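Local coordinates for acetylxylan esterase / glucomannan deacetylase (Cellvibrio japonicus, PDB 2W9X), which removes acetyl groups from acetylated xylan and, with a strong preference, from acetylated glucomannan of plant cell walls, at residues L30-V36 / W52-E58. Residues are numbered along the deposited sequence; the frame is centred on the assembly and turned at random.
Sequences LHIGGRV and WPAVYFE
The F57 ring packs against three aliphatic side chains from 30-36. I32 CG1 lies 3.9 Å from F57 CD1. L30 approaches the same ring carbon with CD1, and V36 meets CZ with CG2. I32 and L30 run alongside F57, whereas V36 comes from the opposite direction and also touches V55.

On the other face of this antiparallel ladder, Y56 lies over G33. The glycine CA sits over the centre of the ring, 3.5 Å from the centroid of Y56, in a CH-pi contact. The tyrosine reaches it because CG lies between the backbone N and the carbonyl carbon (chi1 59°). With no side chain on G33, its CA can lie directly against the ring.

The hydrogen-bonded pairs H31-E58 and G33-Y56 join the two strands by four backbone bonds. They enclose the non-hydrogen-bonded pair I32-F57.

H31 and E58 run side by side next to Y56. E58 OE2 comes to the edge of the imidazole, 3.1 Å from H31 CD2, with the carboxylate and ring planes 55° apart. The main partners of the carboxylate are R141 and R110, which would favour its charged form. H31 NE2 and Y56 OH both bond to D191.

Beyond the ladder, R35 extends alongside W52. Its guanidinium stands almost perpendicular to the indole (84°) and makes an off-centre cation-pi contact. R35 CZ is 5.0 Å from the centroid of the five-membered ring of W52. R35 NH1 bonds to the carbonyl O of Y219, and W52 NE1 to that of Y221.

This pairing belongs to the CE2 N-terminal beta domain. Strand 56-62 continues the sheet to strand 108-113. L30, I32 and F57 face strands 47-50 and 122-128 of the second sheet, while D191 and Y192 join the Y56 face to strand 191-196 of the SGNH-type esterase domain.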
loop_
_atom_site.group_PDB
_atom_site.type_symbol
_atom_site.label_atom_id
_atom_site.label_comp_id
_atom_site.label_asym_id
_atom_site.label_seq_id
_atom_site.Cartn_x
_atom_site.Cartn_y
_atom_site.Cartn_z
ATOM N N LEU B 30 -21.791 -5.222 30.465
ATOM C CA LEU B 30 -21.213 -4.140 29.696
ATOM C C LEU B 30 -20.204 -4.664 28.678
ATOM O O LEU B 30 -19.764 -5.824 28.755
ATOM C CB LEU B 30 -20.601 -3.086 30.640
ATOM C CG LEU B 30 -19.112 -2.931 30.979
ATOM C CD1 LEU B 30 -18.995 -1.979 32.154
ATOM C CD2 LEU B 30 -18.404 -4.229 31.286
ATOM N N HIS B 31 -19.882 -3.801 27.716
ATOM C CA HIS B 31 -18.895 -4.048 26.674
ATOM C C HIS B 31 -17.815 -2.976 26.784
ATOM O O HIS B 31 -18.124 -1.805 27.007
ATOM C CB HIS B 31 -19.570 -3.980 25.298
ATOM C CG HIS B 31 -18.610 -3.937 24.145
ATOM N ND1 HIS B 31 -17.963 -5.059 23.672
ATOM C CD2 HIS B 31 -18.192 -2.911 23.371
ATOM C CE1 HIS B 31 -17.192 -4.726 22.651
ATOM N NE2 HIS B 31 -17.310 -3.426 22.451
ATOM N N ILE B 32 -16.559 -3.387 26.638
ATOM C CA ILE B 32 -15.411 -2.485 26.788
ATOM C C ILE B 32 -14.661 -2.298 25.477
ATOM O O ILE B 32 -14.319 -3.270 24.796
ATOM C CB ILE B 32 -14.398 -2.996 27.851
ATOM C CG1 ILE B 32 -15.074 -3.192 29.205
ATOM C CG2 ILE B 32 -13.202 -2.038 27.963
ATOM C CD1 ILE B 32 -14.648 -4.481 29.927
ATOM N N GLY B 33 -14.419 -1.036 25.134
ATOM C CA GLY B 33 -13.473 -0.697 24.090
ATOM C C GLY B 33 -12.184 -0.140 24.667
ATOM O O GLY B 33 -12.202 0.681 25.586
ATOM N N GLY B 34 -11.057 -0.599 24.130
ATOM C CA GLY B 34 -9.770 -0.097 24.569
ATOM C C GLY B 34 -9.197 -0.929 25.695
ATOM O O GLY B 34 -9.893 -1.781 26.286
ATOM N N ARG B 35 -7.918 -0.679 25.974
ATOM C CA ARG B 35 -7.160 -1.421 26.966
ATOM C C ARG B 35 -7.605 -1.025 28.361
ATOM O O ARG B 35 -7.550 0.143 28.735
ATOM C CB ARG B 35 -5.659 -1.177 26.794
ATOM C CG ARG B 35 -5.077 -1.856 25.586
ATOM C CD ARG B 35 -3.616 -1.524 25.447
ATOM N NE ARG B 35 -2.996 -2.295 24.376
ATOM C CZ ARG B 35 -1.711 -2.217 24.051
ATOM N NH1 ARG B 35 -0.898 -1.398 24.714
ATOM N NH2 ARG B 35 -1.240 -2.973 23.070
ATOM N N VAL B 36 -8.046 -2.019 29.122
ATOM C CA VAL B 36 -8.592 -1.807 30.449
ATOM C C VAL B 36 -8.100 -2.932 31.349
ATOM O O VAL B 36 -8.139 -4.105 30.966
ATOM C CB VAL B 36 -10.150 -1.771 30.407
ATOM C CG1 VAL B 36 -10.735 -1.967 31.774
ATOM C CG2 VAL B 36 -10.655 -0.463 29.823
ATOM N N TRP B 52 -4.663 4.499 28.430
ATOM C CA TRP B 52 -4.531 4.757 26.996
ATOM C C TRP B 52 -5.740 5.596 26.530
ATOM O O TRP B 52 -6.807 5.544 27.151
ATOM C CB TRP B 52 -4.422 3.452 26.200
ATOM C CG TRP B 52 -3.114 2.709 26.359
ATOM C CD1 TRP B 52 -2.896 1.623 27.145
ATOM C CD2 TRP B 52 -1.854 2.993 25.712
ATOM N NE1 TRP B 52 -1.584 1.208 27.040
ATOM C CE2 TRP B 52 -0.922 2.029 26.169
ATOM C CE3 TRP B 52 -1.421 3.969 24.802
ATOM C CZ2 TRP B 52 0.420 2.001 25.740
ATOM C CZ3 TRP B 52 -0.077 3.943 24.371
ATOM C CH2 TRP B 52 0.824 2.956 24.841
ATOM N N PRO B 53 -5.570 6.395 25.456
ATOM C CA PRO B 53 -6.680 7.283 25.078
ATOM C C PRO B 53 -7.944 6.552 24.582
ATOM O O PRO B 53 -7.874 5.373 24.216
ATOM C CB PRO B 53 -6.096 8.150 23.948
ATOM C CG PRO B 53 -4.671 7.748 23.756
ATOM C CD PRO B 53 -4.389 6.520 24.580
ATOM N N ALA B 54 -9.079 7.262 24.586
ATOM C CA ALA B 54 -10.285 6.895 23.819
ATOM C C ALA B 54 -11.015 5.607 24.240
ATOM O O ALA B 54 -11.812 5.052 23.466
ATOM C CB ALA B 54 -9.981 6.890 22.301
ATOM N N VAL B 55 -10.739 5.151 25.463
ATOM C CA VAL B 55 -11.414 4.019 26.080
ATOM C C VAL B 55 -12.929 4.286 26.134
ATOM O O VAL B 55 -13.357 5.440 26.241
ATOM C CB VAL B 55 -10.809 3.736 27.505
ATOM C CG1 VAL B 55 -11.716 2.888 28.345
ATOM C CG2 VAL B 55 -9.441 3.075 27.374
ATOM N N TYR B 56 -13.731 3.227 26.002
ATOM C CA TYR B 56 -15.193 3.355 26.105
ATOM C C TYR B 56 -15.880 2.147 26.737
ATOM O O TYR B 56 -15.353 1.026 26.709
ATOM C CB TYR B 56 -15.836 3.694 24.746
ATOM C CG TYR B 56 -15.589 2.695 23.634
ATOM C CD1 TYR B 56 -16.482 1.644 23.405
ATOM C CD2 TYR B 56 -14.472 2.816 22.797
ATOM C CE1 TYR B 56 -16.265 0.727 22.379
ATOM C CE2 TYR B 56 -14.244 1.905 21.767
ATOM C CZ TYR B 56 -15.144 0.865 21.559
ATOM O OH TYR B 56 -14.932 -0.032 20.539
ATOM N N PHE B 57 -17.060 2.399 27.299
ATOM C CA PHE B 57 -17.907 1.378 27.928
ATOM C C PHE B 57 -19.339 1.512 27.405
ATOM O O PHE B 57 -19.880 2.632 27.330
ATOM C CB PHE B 57 -17.901 1.535 29.452
ATOM C CG PHE B 57 -16.524 1.532 30.061
ATOM C CD1 PHE B 57 -15.948 0.339 30.512
ATOM C CD2 PHE B 57 -15.809 2.715 30.204
ATOM C CE1 PHE B 57 -14.680 0.335 31.074
ATOM C CE2 PHE B 57 -14.531 2.714 30.768
ATOM C CZ PHE B 57 -13.969 1.526 31.201
ATOM N N GLU B 58 -19.939 0.381 27.030
ATOM C CA GLU B 58 -21.292 0.370 26.478
ATOM C C GLU B 58 -22.200 -0.559 27.260
ATOM O O GLU B 58 -21.750 -1.591 27.781
ATOM C CB GLU B 58 -21.299 -0.033 25.007
ATOM C CG GLU B 58 -20.752 1.046 24.077
ATOM C CD GLU B 58 -20.529 0.545 22.674
ATOM O OE1 GLU B 58 -21.194 1.066 21.764
ATOM O OE2 GLU B 58 -19.695 -0.371 22.474
HETATM O O HOH W 1 -5.669 1.472 29.543
#